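Local coordinates for pilus assembly protein PILC (Thermus thermophilus, PDB 2WHN) that probably serves as an inner-membrane component of the type IV pilus machinery, controlling pilus assembly and disassembly and supporting localization and activity of the ATPase PilB, at residues A[13-18]-A[77-82]; A[35-40]-A[54-59]. All coordinates share one frame; numbering follows the deposited sequence.

Contact 1: A[13-18]-A[77-82]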
loop_
_atom_site.group_PDB
_atom_site.type_symbol
_atom_site.label_atom_id
_atom_site.label_comp_id
_atom_site.label_asym_id
_atom_site.label_seq_id
_atom_site.Cartn_x
_atom_site.Cartn_y
_atom_site.Cartn_z
ATOM N N LYS A 13 -7.461 -1.156 -9.212
ATOM C CA LYS A 13 -6.331 -1.767 -9.897
ATOM C C LYS A 13 -5.016 -1.317 -9.270
ATOM O O LYS A 13 -4.178 -2.145 -8.910
ATOM C CB LYS A 13 -6.344 -1.439 -11.392
ATOM C CG LYS A 13 -5.534 -2.418 -12.231
ATOM C CD LYS A 13 -5.512 -2.028 -13.701
ATOM C CE LYS A 13 -4.906 -0.645 -13.894
ATOM N NZ LYS A 13 -3.699 -0.440 -13.043
ATOM N N ASP A 14 -4.865 -0.009 -9.092
ATOM C CA ASP A 14 -3.645 0.551 -8.517
ATOM C C ASP A 14 -3.345 -0.073 -7.155
ATOM O O ASP A 14 -2.203 -0.431 -6.863
ATOM C CB ASP A 14 -3.762 2.066 -8.383
ATOM C CG ASP A 14 -4.111 2.743 -9.698
ATOM O OD1 ASP A 14 -3.186 3.024 -10.490
ATOM O OD2 ASP A 14 -5.311 2.994 -9.939
ATOM N N LEU A 15 -4.378 -0.205 -6.329
ATOM C CA LEU A 15 -4.216 -0.754 -4.988
ATOM C C LEU A 15 -3.893 -2.247 -5.011
ATOM O O LEU A 15 -3.074 -2.724 -4.223
ATOM C CB LEU A 15 -5.459 -0.488 -4.133
ATOM C CG LEU A 15 -5.352 -0.970 -2.683
ATOM C CD1 LEU A 15 -4.202 -0.259 -1.965
ATOM C CD2 LEU A 15 -6.658 -0.748 -1.945
ATOM N N ALA A 16 -4.535 -2.981 -5.913
ATOM C CA ALA A 16 -4.261 -4.408 -6.069
ATOM C C ALA A 16 -2.812 -4.661 -6.482
ATOM O O ALA A 16 -2.147 -5.541 -5.936
ATOM C CB ALA A 16 -5.218 -5.030 -7.073
ATOM N N ILE A 17 -2.336 -3.899 -7.462
ATOM C CA ILE A 17 -0.958 -4.020 -7.931
ATOM C C ILE A 17 0.033 -3.706 -6.813
ATOM O O ILE A 17 0.905 -4.521 -6.491
ATOM C CB ILE A 17 -0.702 -3.107 -9.153
ATOM C CG1 ILE A 17 -1.508 -3.604 -10.350
ATOM C CG2 ILE A 17 0.783 -3.061 -9.496
ATOM C CD1 ILE A 17 -1.408 -2.714 -11.570
ATOM N N PHE A 18 -0.148 -2.554 -6.172
ATOM C CA PHE A 18 0.671 -2.189 -5.017
ATOM C C PHE A 18 0.742 -3.313 -3.988
ATOM O O PHE A 18 1.821 -3.650 -3.496
ATOM C CB PHE A 18 0.132 -0.930 -4.342
ATOM C CG PHE A 18 0.683 -0.708 -2.957
ATOM C CD1 PHE A 18 1.965 -0.223 -2.778
ATOM C CD2 PHE A 18 -0.079 -0.994 -1.840
ATOM C CE1 PHE A 18 2.478 -0.026 -1.508
ATOM C CE2 PHE A 18 0.421 -0.789 -0.569
ATOM C CZ PHE A 18 1.705 -0.313 -0.400
ATOM N N ARG A 77 -10.355 0.969 6.440
ATOM C CA ARG A 77 -10.154 0.698 7.861
ATOM C C ARG A 77 -9.665 -0.725 8.082
ATOM O O ARG A 77 -8.758 -0.966 8.877
ATOM C CB ARG A 77 -11.448 0.924 8.646
ATOM C CG ARG A 77 -11.687 2.365 9.053
ATOM C CD ARG A 77 -12.954 2.490 9.891
ATOM N NE ARG A 77 -13.643 3.750 9.640
ATOM C CZ ARG A 77 -14.266 4.045 8.505
ATOM N NH1 ARG A 77 -14.281 3.170 7.509
ATOM N NH2 ARG A 77 -14.871 5.217 8.361
ATOM N N LEU A 78 -10.274 -1.672 7.379
ATOM C CA LEU A 78 -9.892 -3.068 7.514
ATOM C C LEU A 78 -8.460 -3.293 7.033
ATOM O O LEU A 78 -7.690 -4.021 7.661
ATOM C CB LEU A 78 -10.861 -3.964 6.742
ATOM C CG LEU A 78 -10.626 -5.465 6.908
ATOM C CD1 LEU A 78 -10.597 -5.845 8.384
ATOM C CD2 LEU A 78 -11.688 -6.260 6.162
ATOM N N TYR A 79 -8.108 -2.661 5.919
ATOM C CA TYR A 79 -6.755 -2.754 5.385
ATOM C C TYR A 79 -5.759 -2.296 6.441
ATOM O O TYR A 79 -4.820 -3.021 6.777
ATOM C CB TYR A 79 -6.627 -1.893 4.122
ATOM C CG TYR A 79 -5.430 -2.210 3.247
ATOM C CD1 TYR A 79 -5.596 -2.796 2.001
ATOM C CD2 TYR A 79 -4.145 -1.851 3.634
ATOM C CE1 TYR A 79 -4.513 -3.041 1.175
ATOM C CE2 TYR A 79 -3.052 -2.103 2.819
ATOM C CZ TYR A 79 -3.242 -2.705 1.596
ATOM O OH TYR A 79 -2.166 -2.957 0.778
ATOM N N VAL A 80 -5.981 -1.096 6.974
ATOM C CA VAL A 80 -5.095 -0.516 7.983
ATOM C C VAL A 80 -5.064 -1.380 9.243
ATOM O O VAL A 80 -3.999 -1.659 9.794
ATOM C CB VAL A 80 -5.524 0.928 8.349
ATOM C CG1 VAL A 80 -4.781 1.421 9.583
ATOM C CG2 VAL A 80 -5.300 1.876 7.171
ATOM N N ASN A 81 -6.237 -1.811 9.692
ATOM C CA ASN A 81 -6.326 -2.647 10.887
ATOM C C ASN A 81 -5.594 -3.976 10.710
ATOM O O ASN A 81 -4.938 -4.458 11.629
ATOM C CB ASN A 81 -7.789 -2.882 11.272
ATOM C CG ASN A 81 -8.378 -1.722 12.051
ATOM O OD1 ASN A 81 -7.652 -0.948 12.671
ATOM N ND2 ASN A 81 -9.702 -1.612 12.043
ATOM N N LEU A 82 -5.691 -4.548 9.516
ATOM C CA LEU A 82 -4.998 -5.792 9.210
ATOM C C LEU A 82 -3.484 -5.589 9.155
ATOM O O LEU A 82 -2.725 -6.348 9.755
ATOM C CB LEU A 82 -5.506 -6.374 7.889
ATOM C CG LEU A 82 -6.791 -7.193 8.012
ATOM C CD1 LEU A 82 -7.310 -7.588 6.634
ATOM C CD2 LEU A 82 -6.548 -8.426 8.886
#
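Tyr-79 and Phe-18 reach for each other from facing helices with the same first torsion: CG lies opposite the backbone N in both, chi1 -163° in the tyrosine and 164° in the phenylalanine, and each ring is carried out into the space between the backbones. The two side chains meet at a slant. The phenol oxygen, Tyr-79 OH, arrives at the rim of the phenylalanine ring near its plane, 3.6 Å from Phe-18 CE2 and 3.9 Å from Phe-18 CD2, so it meets C-H groups and not the pi cloud. Further back along the tyrosine ring, Leu-15 CD1 packs obliquely on Tyr-79 CE1 at 4.2 Å. The backbones stay well apart, Leu-15 CA and Tyr-79 CA being the nearest alpha carbons at 10.9 Å, and the tyrosine spans much of the gap. All three touching residues are buried, and the hydroxyl carried into this apolar setting is hydrogen-bonded to Ser-19 OG, one residue beyond Phe-18; that bond ties the hydroxyl to helix 12-28. Phe-18 in turn meets Phe-48 edge-to-face, while Leu-103 and Leu-96 of helix 92-109 touch Leu-15 and Tyr-79. This is core packing of an all-helical bundle, with one tyrosine bridging helices 12-28 and 77-89 inside the N-terminal domain of PilC, a member of the GSP F family.

Contact 2: A[35-40]-A[54-59]; sequences ALAILE and QVRTDV
Arg-56 lies along Leu-36, Ala-37 and Glu-40, its aliphatic part against the backbone and its guanidinium with one face turned to the Glu-40 carboxylate. Arg-56 CD sits 3.9 Å from Leu-36 C and 4.1 Å from Leu-36 CB, and one residue further on Ala-37 CB approaches Arg-56 NE to 3.4 Å, obliquely to the guanidinium. Glu-40 covers one face of that group: its OE2 stands 3.4 Å above the plane, over the centre, while OE1 drops beside the methylene at 3.4 Å from Arg-56 CD. The carboxylate and guanidinium planes are 49° apart and the two side chains cross at about a right angle. The resulting salt bridge, Glu-40 OE2 to Arg-56 NE at 3.5 Å, is therefore purely electrostatic, since no N-H points at the oxygen.

The torsions account for this placement. Arginine is extended from CG to NE and leaves its helix with CG anti to the backbone N (chi1 175°); glutamate has CG between N and the carbonyl carbon (chi1 86°), then runs straight to its carboxylate. Here helices 32-39 and 46-60, consecutive in the all-helical fold of this GSP F family domain, pack closely, with Leu-36 CA only 6.1 Å from Arg-56 CA.

Farther out, Leu-33, a turn before Leu-36, touches both Arg-56 and Val-59, and Glu-60 offers Arg-56 NH2 a weak, long ion pair. Val-55 packs on Phe-65, Ala-68 and Leu-69 of helix 65-70. Asp-58 OD2 forms a salt bridge with Lys-71, joining helix 46-60 to the chain just beyond helix 65-70, while Asp-58 OD1 accepts a weak bond from Gln-54 NE2 one turn earlier on the same helix.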
loop_
_atom_site.group_PDB
_atom_site.type_symbol
_atom_site.label_atom_id
_atom_site.label_comp_id
_atom_site.label_asym_id
_atom_site.label_seq_id
_atom_site.Cartn_x
_atom_site.Cartn_y
_atom_site.Cartn_z
ATOM N N ALA A 35 11.257 -2.556 0.229
ATOM C CA ALA A 35 10.147 -2.793 -0.698
ATOM C C ALA A 35 9.485 -1.490 -1.139
ATOM O O ALA A 35 9.188 -1.301 -2.323
ATOM C CB ALA A 35 9.115 -3.725 -0.071
ATOM N N LEU A 36 9.276 -0.584 -0.189
ATOM C CA LEU A 36 8.608 0.675 -0.484
ATOM C C LEU A 36 9.421 1.546 -1.441
ATOM O O LEU A 36 8.857 2.188 -2.324
ATOM C CB LEU A 36 8.295 1.442 0.805
ATOM C CG LEU A 36 7.251 0.799 1.722
ATOM C CD1 LEU A 36 7.185 1.514 3.058
ATOM C CD2 LEU A 36 5.882 0.772 1.056
ATOM N N ALA A 37 10.740 1.560 -1.271
ATOM C CA ALA A 37 11.612 2.340 -2.144
ATOM C C ALA A 37 11.565 1.846 -3.588
ATOM O O ALA A 37 11.639 2.638 -4.532
ATOM C CB ALA A 37 13.042 2.325 -1.623
ATOM N N ILE A 38 11.458 0.531 -3.755
ATOM C CA ILE A 38 11.341 -0.071 -5.078
ATOM C C ILE A 38 9.967 0.226 -5.665
ATOM O O ILE A 38 9.847 0.576 -6.842
ATOM C CB ILE A 38 11.539 -1.599 -5.017
ATOM C CG1 ILE A 38 13.008 -1.941 -4.769
ATOM C CG2 ILE A 38 11.021 -2.262 -6.289
ATOM C CD1 ILE A 38 13.205 -3.158 -3.882
ATOM N N LEU A 39 8.942 0.110 -4.822
ATOM C CA LEU A 39 7.559 0.314 -5.234
ATOM C C LEU A 39 7.297 1.749 -5.658
ATOM O O LEU A 39 6.538 1.998 -6.593
ATOM C CB LEU A 39 6.599 -0.056 -4.099
ATOM C CG LEU A 39 6.260 -1.537 -4.036
ATOM C CD1 LEU A 39 5.177 -1.802 -3.010
ATOM C CD2 LEU A 39 5.851 -2.028 -5.420
ATOM N N GLU A 40 7.854 2.687 -4.899
ATOM C CA GLU A 40 7.635 4.106 -5.137
ATOM C C GLU A 40 8.223 4.527 -6.478
ATOM O O GLU A 40 7.967 5.629 -6.959
ATOM C CB GLU A 40 8.249 4.943 -4.010
ATOM C CG GLU A 40 9.725 5.261 -4.208
ATOM C CD GLU A 40 10.305 6.101 -3.082
ATOM O OE1 GLU A 40 9.522 6.665 -2.289
ATOM O OE2 GLU A 40 11.549 6.207 -3.000
ATOM N N GLN A 54 5.117 9.656 0.418
ATOM C CA GLN A 54 4.811 10.188 1.739
ATOM C C GLN A 54 4.757 9.070 2.782
ATOM O O GLN A 54 5.197 9.247 3.916
ATOM C CB GLN A 54 3.499 10.973 1.720
ATOM C CG GLN A 54 3.075 11.488 3.085
ATOM C CD GLN A 54 3.997 12.568 3.611
ATOM O OE1 GLN A 54 4.152 13.621 2.993
ATOM N NE2 GLN A 54 4.619 12.311 4.760
ATOM N N VAL A 55 4.243 7.910 2.390
ATOM C CA VAL A 55 4.194 6.764 3.295
ATOM C C VAL A 55 5.597 6.293 3.660
ATOM O O VAL A 55 5.891 6.019 4.827
ATOM C CB VAL A 55 3.406 5.587 2.691
ATOM C CG1 VAL A 55 3.553 4.341 3.568
ATOM C CG2 VAL A 55 1.938 5.961 2.531
ATOM N N ARG A 56 6.462 6.201 2.655
ATOM C CA ARG A 56 7.834 5.751 2.869
ATOM C C ARG A 56 8.626 6.750 3.709
ATOM O O ARG A 56 9.422 6.365 4.561
ATOM C CB ARG A 56 8.539 5.523 1.529
ATOM C CG ARG A 56 10.011 5.167 1.662
ATOM C CD ARG A 56 10.596 4.770 0.320
ATOM N NE ARG A 56 12.034 5.007 0.252
ATOM C CZ ARG A 56 12.597 6.211 0.304
ATOM N NH1 ARG A 56 11.847 7.292 0.464
ATOM N NH2 ARG A 56 13.917 6.331 0.209
ATOM N N THR A 57 8.442 8.032 3.419
ATOM C CA THR A 57 9.058 9.097 4.202
ATOM C C THR A 57 8.652 8.994 5.667
ATOM O O THR A 57 9.489 9.092 6.560
ATOM C CB THR A 57 8.642 10.478 3.675
ATOM O OG1 THR A 57 8.920 10.551 2.271
ATOM C CG2 THR A 57 9.402 11.587 4.399
ATOM N N ASP A 58 7.354 8.828 5.902
ATOM C CA ASP A 58 6.821 8.725 7.253
ATOM C C ASP A 58 7.426 7.542 7.994
ATOM O O ASP A 58 7.847 7.678 9.143
ATOM C CB ASP A 58 5.294 8.599 7.221
ATOM C CG ASP A 58 4.608 9.917 6.894
ATOM O OD1 ASP A 58 5.308 10.950 6.831
ATOM O OD2 ASP A 58 3.370 9.922 6.715
ATOM N N VAL A 59 7.464 6.385 7.337
ATOM C CA VAL A 59 7.991 5.168 7.957
ATOM C C VAL A 59 9.498 5.257 8.211
ATOM O O VAL A 59 9.996 4.821 9.253
ATOM C CB VAL A 59 7.699 3.920 7.106
ATOM C CG1 VAL A 59 8.288 2.689 7.767
ATOM C CG2 VAL A 59 6.188 3.758 6.903
#

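In the fold
Contact 1 and contact 2 lie about 15 Å apart, centre to centre, in one small helical domain. Contact 1 is the more central, about 6 Å from the centre of the chain against about 9 Å for contact 2, and brings together segments 59 residues apart; contact 2 joins nearer neighbours within that span. The two touch directly where Phe-18 CE1 packs on Leu-39 CD1 at 3.6 Å, linking consecutive helices 12-28 and 32-39. A second connection runs through helix 46-60, which supplies Arg-56 to contact 2 and Phe-48 and Leu-52 to the surroundings of Phe-18. Contact 1 is wholly buried, contact 2 partly so and more polar.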